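Local coordinates for hypothetical multiheme protein (Ignicoccus hospitalis KIN4/I, PDB 4QO5) that is of unknown function but, as a membrane-associated octaheme cytochrome c, binds eight hemes and probably carries electrons between them, at residues 60-65 with 115-120; 105-110 with 209-214. One frame throughout, in Å; residues are numbered along the deposited sequence.

Contact 1. Residues 60-65 with 115-120; sequences EVSTPL and RTEVEQ. With HEC (heme c), chain D.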
loop_
_atom_site.group_PDB
_atom_site.type_symbol
_atom_site.label_atom_id
_atom_site.label_comp_id
_atom_site.label_asym_id
_atom_site.label_seq_id
_atom_site.Cartn_x
_atom_site.Cartn_y
_atom_site.Cartn_z
ATOM N N GLU A 60 -32.564 1.161 -14.056
ATOM C CA GLU A 60 -31.893 1.739 -12.897
ATOM C C GLU A 60 -32.589 3.007 -12.385
ATOM O O GLU A 60 -31.925 3.933 -11.917
ATOM C CB GLU A 60 -30.429 2.054 -13.228
ATOM C CG GLU A 60 -29.588 0.776 -13.448
ATOM C CD GLU A 60 -28.119 1.078 -13.690
ATOM O OE1 GLU A 60 -27.811 1.931 -14.549
ATOM O OE2 GLU A 60 -27.272 0.443 -13.028
ATOM N N VAL A 61 -33.907 3.055 -12.534
ATOM C CA VAL A 61 -34.759 4.011 -11.817
ATOM C C VAL A 61 -35.754 3.172 -11.035
ATOM O O VAL A 61 -36.008 2.030 -11.408
ATOM C CB VAL A 61 -35.554 4.937 -12.758
ATOM C CG1 VAL A 61 -34.637 5.942 -13.418
ATOM C CG2 VAL A 61 -36.327 4.122 -13.790
ATOM N N SER A 62 -36.314 3.709 -9.952
ATOM C CA SER A 62 -37.206 2.899 -9.148
ATOM C C SER A 62 -38.448 3.633 -8.652
ATOM O O SER A 62 -39.422 2.996 -8.306
ATOM C CB SER A 62 -36.466 2.257 -7.973
ATOM O OG SER A 62 -35.990 3.239 -7.076
ATOM N N THR A 63 -38.429 4.962 -8.646
ATOM C CA THR A 63 -39.661 5.687 -8.354
ATOM C C THR A 63 -40.604 5.538 -9.543
ATOM O O THR A 63 -40.217 5.831 -10.666
ATOM C CB THR A 63 -39.405 7.176 -8.102
ATOM O OG1 THR A 63 -38.433 7.336 -7.060
ATOM C CG2 THR A 63 -40.708 7.875 -7.689
ATOM N N PRO A 64 -41.850 5.083 -9.305
ATOM C CA PRO A 64 -42.777 4.893 -10.428
ATOM C C PRO A 64 -42.909 6.151 -11.275
ATOM O O PRO A 64 -42.901 7.245 -10.720
ATOM C CB PRO A 64 -44.106 4.581 -9.735
ATOM C CG PRO A 64 -43.704 3.960 -8.440
ATOM C CD PRO A 64 -42.448 4.674 -8.021
ATOM N N LEU A 65 -43.027 5.995 -12.591
ATOM C CA LEU A 65 -43.016 7.146 -13.482
ATOM C C LEU A 65 -44.098 8.149 -13.121
ATOM O O LEU A 65 -43.844 9.356 -13.133
ATOM C CB LEU A 65 -43.152 6.733 -14.950
ATOM C CG LEU A 65 -42.963 7.848 -15.986
ATOM C CD1 LEU A 65 -41.581 8.523 -15.919
ATOM C CD2 LEU A 65 -43.203 7.280 -17.378
ATOM N N ARG A 115 -36.305 5.928 -5.379
ATOM C CA ARG A 115 -36.923 5.713 -4.073
ATOM C C ARG A 115 -36.429 4.452 -3.363
ATOM O O ARG A 115 -36.116 4.477 -2.157
ATOM C CB ARG A 115 -38.452 5.687 -4.217
ATOM C CG ARG A 115 -39.173 5.388 -2.918
ATOM C CD ARG A 115 -40.459 6.192 -2.853
ATOM N NE ARG A 115 -41.512 5.633 -3.685
ATOM C CZ ARG A 115 -42.544 6.333 -4.153
ATOM N NH1 ARG A 115 -42.645 7.636 -3.913
ATOM N NH2 ARG A 115 -43.463 5.732 -4.886
ATOM N N THR A 116 -36.323 3.355 -4.101
ATOM C CA THR A 116 -35.999 2.076 -3.462
ATOM C C THR A 116 -34.604 2.115 -2.842
ATOM O O THR A 116 -34.396 1.643 -1.714
ATOM C CB THR A 116 -36.120 0.898 -4.444
ATOM O OG1 THR A 116 -37.448 0.863 -4.975
ATOM C CG2 THR A 116 -35.830 -0.427 -3.735
ATOM N N GLU A 117 -33.661 2.715 -3.564
ATOM C CA GLU A 117 -32.294 2.800 -3.099
ATOM C C GLU A 117 -32.197 3.627 -1.823
ATOM O O GLU A 117 -31.504 3.257 -0.874
ATOM C CB GLU A 117 -31.386 3.374 -4.192
ATOM C CG GLU A 117 -31.193 2.441 -5.385
ATOM C CD GLU A 117 -32.422 2.317 -6.289
ATOM O OE1 GLU A 117 -33.345 3.152 -6.193
ATOM O OE2 GLU A 117 -32.478 1.356 -7.094
ATOM N N VAL A 118 -32.907 4.747 -1.798
ATOM C CA VAL A 118 -32.875 5.604 -0.627
ATOM C C VAL A 118 -33.575 4.951 0.576
ATOM O O VAL A 118 -33.072 5.027 1.712
ATOM C CB VAL A 118 -33.437 6.997 -0.960
ATOM C CG1 VAL A 118 -33.393 7.908 0.265
ATOM C CG2 VAL A 118 -32.616 7.624 -2.102
ATOM N N GLU A 119 -34.712 4.299 0.330
ATOM C CA GLU A 119 -35.381 3.520 1.376
ATOM C C GLU A 119 -34.438 2.486 1.995
ATOM O O GLU A 119 -34.376 2.339 3.222
ATOM C CB GLU A 119 -36.638 2.816 0.843
ATOM C CG GLU A 119 -37.767 3.744 0.423
ATOM C CD GLU A 119 -38.508 4.370 1.592
ATOM O OE1 GLU A 119 -38.257 3.973 2.750
ATOM O OE2 GLU A 119 -39.351 5.264 1.344
ATOM N N GLN A 120 -33.703 1.774 1.147
ATOM C CA GLN A 120 -32.745 0.788 1.633
ATOM C C GLN A 120 -31.617 1.422 2.427
ATOM O O GLN A 120 -31.323 1.000 3.553
ATOM C CB GLN A 120 -32.185 -0.020 0.472
ATOM C CG GLN A 120 -33.207 -0.987 -0.103
ATOM C CD GLN A 120 -32.692 -1.686 -1.340
ATOM O OE1 GLN A 120 -31.550 -1.454 -1.770
ATOM N NE2 GLN A 120 -33.528 -2.520 -1.940
HETATM FE FE HEC D . -30.042 8.840 -11.019
HETATM C CHA HEC D . -29.162 6.424 -13.276
HETATM C CHB HEC D . -27.591 7.732 -8.890
HETATM C CHC HEC D . -30.679 11.453 -9.018
HETATM C CHD HEC D . -32.781 9.687 -12.904
HETATM N NA HEC D . -28.625 7.376 -11.085
HETATM C C1A HEC D . -28.429 6.483 -12.117
HETATM C C2A HEC D . -27.291 5.650 -11.797
HETATM C C3A HEC D . -26.869 6.020 -10.575
HETATM C C4A HEC D . -27.699 7.106 -10.108
HETATM C CMA HEC D . -25.694 5.427 -9.768
HETATM C CAA HEC D . -26.737 4.507 -12.704
HETATM C CBA HEC D . -25.512 5.056 -13.445
HETATM C CGA HEC D . -24.793 3.958 -14.197
HETATM O O1A HEC D . -25.383 2.886 -14.494
HETATM O O2A HEC D . -23.597 4.175 -14.512
HETATM N NB HEC D . -29.322 9.373 -9.321
HETATM C C1B HEC D . -28.252 8.888 -8.606
HETATM C C2B HEC D . -27.941 9.777 -7.537
HETATM C C3B HEC D . -28.786 10.829 -7.654
HETATM C C4B HEC D . -29.658 10.593 -8.741
HETATM C CMB HEC D . -26.782 9.503 -6.556
HETATM C CAB HEC D . -28.964 12.169 -6.943
HETATM C CBB HEC D . -27.584 12.787 -6.515
HETATM N NC HEC D . -31.488 10.261 -10.919
HETATM C C1C HEC D . -31.564 11.299 -10.044
HETATM C C2C HEC D . -32.829 11.996 -10.229
HETATM C C3C HEC D . -33.197 11.672 -11.494
HETATM C C4C HEC D . -32.489 10.461 -11.828
HETATM C CMC HEC D . -32.996 13.396 -9.578
HETATM C CAC HEC D . -34.370 12.123 -12.421
HETATM C CBC HEC D . -34.874 13.579 -12.301
HETATM N ND HEC D . -30.837 8.190 -12.764
HETATM C C1D HEC D . -31.964 8.696 -13.386
HETATM C C2D HEC D . -32.174 8.044 -14.641
HETATM C C3D HEC D . -31.065 7.019 -14.766
HETATM C C4D HEC D . -30.285 7.155 -13.553
HETATM C CMD HEC D . -33.297 8.299 -15.669
HETATM C CAD HEC D . -30.883 6.062 -15.960
HETATM C CBD HEC D . -31.562 4.750 -15.559
HETATM C CGD HEC D . -31.592 3.754 -16.692
HETATM O O1D HEC D . -32.166 2.631 -16.507
HETATM O O2D HEC D . -31.047 4.084 -17.773
#

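Contact 2. Residues 105-110 with 209-214; sequences VTPNDC and DGSLGA. With HEC (heme c), chain C.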
loop_
_atom_site.group_PDB
_atom_site.type_symbol
_atom_site.label_atom_id
_atom_site.label_comp_id
_atom_site.label_asym_id
_atom_site.label_seq_id
_atom_site.Cartn_x
_atom_site.Cartn_y
_atom_site.Cartn_z
ATOM N N VAL A 105 -26.961 18.352 -2.976
ATOM C CA VAL A 105 -28.031 17.468 -3.401
ATOM C C VAL A 105 -28.034 16.229 -2.495
ATOM O O VAL A 105 -27.013 15.565 -2.326
ATOM C CB VAL A 105 -27.882 17.111 -4.897
ATOM C CG1 VAL A 105 -28.910 16.079 -5.329
ATOM C CG2 VAL A 105 -27.956 18.370 -5.763
ATOM N N THR A 106 -29.186 15.919 -1.906
ATOM C CA THR A 106 -29.235 14.983 -0.791
ATOM C C THR A 106 -29.948 13.684 -1.179
ATOM O O THR A 106 -30.552 13.616 -2.249
ATOM C CB THR A 106 -29.996 15.622 0.374
ATOM O OG1 THR A 106 -31.369 15.753 -0.000
ATOM C CG2 THR A 106 -29.395 16.997 0.721
ATOM N N PRO A 107 -29.863 12.648 -0.321
ATOM C CA PRO A 107 -30.609 11.403 -0.588
ATOM C C PRO A 107 -32.098 11.647 -0.846
ATOM O O PRO A 107 -32.723 10.961 -1.675
ATOM C CB PRO A 107 -30.416 10.602 0.705
ATOM C CG PRO A 107 -29.050 11.027 1.181
ATOM C CD PRO A 107 -28.973 12.507 0.854
ATOM N N ASN A 108 -32.672 12.633 -0.171
ATOM C CA ASN A 108 -34.081 12.936 -0.420
ATOM C C ASN A 108 -34.335 13.486 -1.826
ATOM O O ASN A 108 -35.415 13.295 -2.386
ATOM C CB ASN A 108 -34.661 13.844 0.667
ATOM C CG ASN A 108 -34.959 13.082 1.952
ATOM O OD1 ASN A 108 -34.739 11.869 2.030
ATOM N ND2 ASN A 108 -35.465 13.784 2.959
ATOM N N ASP A 109 -33.332 14.150 -2.401
ATOM C CA ASP A 109 -33.421 14.583 -3.792
ATOM C C ASP A 109 -33.299 13.374 -4.732
ATOM O O ASP A 109 -34.094 13.215 -5.662
ATOM C CB ASP A 109 -32.307 15.578 -4.116
ATOM C CG ASP A 109 -32.479 16.901 -3.387
ATOM O OD1 ASP A 109 -33.637 17.266 -3.055
ATOM O OD2 ASP A 109 -31.448 17.558 -3.142
ATOM N N CYS A 110 -32.279 12.551 -4.503
ATOM C CA CYS A 110 -32.103 11.307 -5.245
ATOM C C CYS A 110 -33.376 10.467 -5.221
ATOM O O CYS A 110 -33.701 9.794 -6.211
ATOM C CB CYS A 110 -30.957 10.474 -4.650
ATOM S SG CYS A 110 -29.375 11.362 -4.450
ATOM N N ASP A 209 -31.175 19.290 4.866
ATOM C CA ASP A 209 -32.609 18.971 4.853
ATOM C C ASP A 209 -32.957 17.881 5.866
ATOM O O ASP A 209 -34.101 17.422 5.937
ATOM C CB ASP A 209 -33.077 18.567 3.441
ATOM C CG ASP A 209 -32.458 17.247 2.963
ATOM O OD1 ASP A 209 -32.853 16.758 1.878
ATOM O OD2 ASP A 209 -31.579 16.703 3.661
ATOM N N GLY A 210 -31.963 17.460 6.639
ATOM C CA GLY A 210 -32.180 16.474 7.679
ATOM C C GLY A 210 -32.053 15.027 7.234
ATOM O O GLY A 210 -32.028 14.123 8.071
ATOM N N SER A 211 -31.986 14.786 5.927
ATOM C CA SER A 211 -31.767 13.426 5.461
ATOM C C SER A 211 -30.349 12.995 5.822
ATOM O O SER A 211 -29.475 13.835 6.074
ATOM C CB SER A 211 -32.014 13.285 3.951
ATOM O OG SER A 211 -31.106 14.067 3.192
ATOM N N LEU A 212 -30.135 11.685 5.856
ATOM C CA LEU A 212 -28.840 11.126 6.224
ATOM C C LEU A 212 -28.141 10.443 5.059
ATOM O O LEU A 212 -28.721 9.597 4.371
ATOM C CB LEU A 212 -29.006 10.100 7.350
ATOM C CG LEU A 212 -29.683 10.575 8.629
ATOM C CD1 LEU A 212 -29.687 9.427 9.628
ATOM C CD2 LEU A 212 -28.976 11.802 9.189
ATOM N N GLY A 213 -26.877 10.792 4.858
ATOM C CA GLY A 213 -26.042 10.065 3.919
ATOM C C GLY A 213 -25.462 10.918 2.815
ATOM O O GLY A 213 -25.964 11.988 2.516
ATOM N N ALA A 214 -24.372 10.453 2.217
ATOM C CA ALA A 214 -23.873 11.079 1.012
ATOM C C ALA A 214 -23.989 10.075 -0.121
ATOM O O ALA A 214 -23.319 9.041 -0.111
ATOM C CB ALA A 214 -22.411 11.536 1.194
HETATM FE FE HEC C . -24.021 19.036 -9.032
HETATM C CHA HEC C . -22.530 19.614 -5.989
HETATM C CHB HEC C . -22.671 21.998 -10.198
HETATM C CHC HEC C . -25.354 18.376 -11.984
HETATM C CHD HEC C . -25.538 16.241 -7.751
HETATM N NA HEC C . -22.812 20.481 -8.287
HETATM C C1A HEC C . -22.317 20.524 -6.983
HETATM C C2A HEC C . -21.532 21.718 -6.813
HETATM C C3A HEC C . -21.552 22.373 -7.968
HETATM C C4A HEC C . -22.351 21.619 -8.914
HETATM C CMA HEC C . -20.832 23.707 -8.263
HETATM C CAA HEC C . -20.844 22.153 -5.495
HETATM C CBA HEC C . -19.727 21.236 -5.028
HETATM C CGA HEC C . -18.482 21.646 -5.756
HETATM O O1A HEC C . -17.729 20.727 -6.174
HETATM O O2A HEC C . -18.264 22.879 -5.931
HETATM N NB HEC C . -24.070 20.038 -10.651
HETATM C C1B HEC C . -23.369 21.176 -11.021
HETATM C C2B HEC C . -23.410 21.331 -12.448
HETATM C C3B HEC C . -24.106 20.271 -12.884
HETATM C C4B HEC C . -24.558 19.481 -11.795
HETATM C CMB HEC C . -22.671 22.471 -13.202
HETATM C CAB HEC C . -24.422 19.701 -14.254
HETATM C CBB HEC C . -23.209 19.853 -15.237
HETATM N NC HEC C . -25.240 17.622 -9.723
HETATM C C1C HEC C . -25.719 17.518 -11.001
HETATM C C2C HEC C . -26.747 16.509 -11.064
HETATM C C3C HEC C . -26.590 15.813 -9.925
HETATM C C4C HEC C . -25.782 16.574 -9.048
HETATM C CMC HEC C . -27.285 16.039 -12.446
HETATM C CAC HEC C . -27.245 14.551 -9.308
HETATM C CBC HEC C . -27.517 13.391 -10.308
HETATM N ND HEC C . -24.019 18.129 -7.210
HETATM C C1D HEC C . -24.688 16.938 -6.938
HETATM C C2D HEC C . -24.413 16.465 -5.605
HETATM C C3D HEC C . -23.484 17.517 -5.018
HETATM C C4D HEC C . -23.311 18.501 -6.078
HETATM C CMD HEC C . -25.004 15.145 -5.031
HETATM C CAD HEC C . -22.806 17.625 -3.623
HETATM C CBD HEC C . -23.385 16.758 -2.521
HETATM C CGD HEC C . -22.702 15.400 -2.528
HETATM O O1D HEC C . -23.054 14.563 -1.672
HETATM O O2D HEC C . -21.809 15.159 -3.380
#

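Contact 1. Residues 60-65 with 115-120
The Cys-X-X-Cys-His heme-binding motif that ends at His114, an axial heme ligand, runs on into helix 115-122, and here the loop 60-65 crosses the first turn of that helix. Backbone hydrogen bonds of Ser62 and Thr63 with Cys113 lay the loop along the motif, and the Thr63 hydroxyl bonds to the carbonyl of Ala111. Ser62 carries the join. Its OG, set between the backbone N and the carbonyl carbon (chi1 65°), points at the helix and works in both senses: it accepts from the first-turn amide Thr116 N at 3.0 Å (N-H...O angle 157°) and donates to Glu117 OE1 at 2.8 Å, using the syn lone pair. A bend at chi2 (73°) turns the Glu117 carboxylate back toward the loop, beside a bound heme and His306. On the outer flank, Arg115 crosses Thr63 and Pro64 at about right angles; Thr63 CG2 lies 4.2 Å above the centre of the guanidinium plane, while Arg115 NH2 comes within 3.5 Å of Pro64 CD and forms a salt bridge to Glu67. The other end of the loop serves heme c of chain D. Glu60 N donates to the propionate oxygen O1D at 2.9 Å, and Glu60 OE1, also salt-bridged to Lys42, lies 2.6 Å from O1A of the other propionate, so that one of the two acid groups probably holds a proton. Beside them, Val61 CG1 rests 3.5 Å from C2D of the porphyrin of that heme.

Contact 2. Residues 105-110 with 209-214
The loop 209-214 passes beside the first turn of helix 107-110, with the CA atoms of Asn108 and Ser211 6.3 Å apart and those of Thr106 and Ala214 at 6.9 Å. Thr106 is the N-cap residue and forms a capping box with Asp109: Thr106 N donates to Asp109 OD2 along a nearly straight path (165°), whereas the return bond from Asp109 N to Thr106 OG1 is long and weak at 3.5 Å. The same hydroxyl, held between the backbone N and the carbonyl carbon, meets Asp209 tip to tip and gives its proton to OD1 at 2.6 Å, arriving 34° above the carboxylate plane. Asp209 is itself locked in an Asx turn. Its OD2 takes Ser211 N from above the plane at 3.0 Å and Ser211 OG through the syn lone pair at 2.7 Å, so two donors fix its rotation. Around this polar centre the contacts are simpler. Ser211 CB lies against the amide of Asn108, 3.6 Å from Asn108 CG, and Pro107 CG meets the carbonyl oxygens of both Leu212 and Gly213. Away from the loop, Val105 packs on heme c of chain C. Asp109, hydrogen-bonded to His90 through OD1 and to His102 through OD2, comes close to Asp209, OD1 to OD1 5.0 Å. Three donors on the Asp209 carboxylate and the histidines on Asp109 would help these two acids tolerate each other, if both are ionised, at one helix start.

In the fold
Contacts 1 and 2 lie about 14 Å apart, centre to centre, on the same side of the chain's centre, and cross along the sequence in the order 60-65, 105-110, 115-120, 209-214. They share one heme-binding segment: helix 107-110 ends with Cys110, thioether-linked to a heme, and helix 115-122 follows directly after His114. The two touch where Val118 CG2 packs 3.4 Å from Pro107 O. The Cys-X-X-Cys-His motif is thus held at both ends, by an earlier loop on one helix and a later one on the other, so loops distant in sequence pack on the two short helices that flank this heme-binding motif.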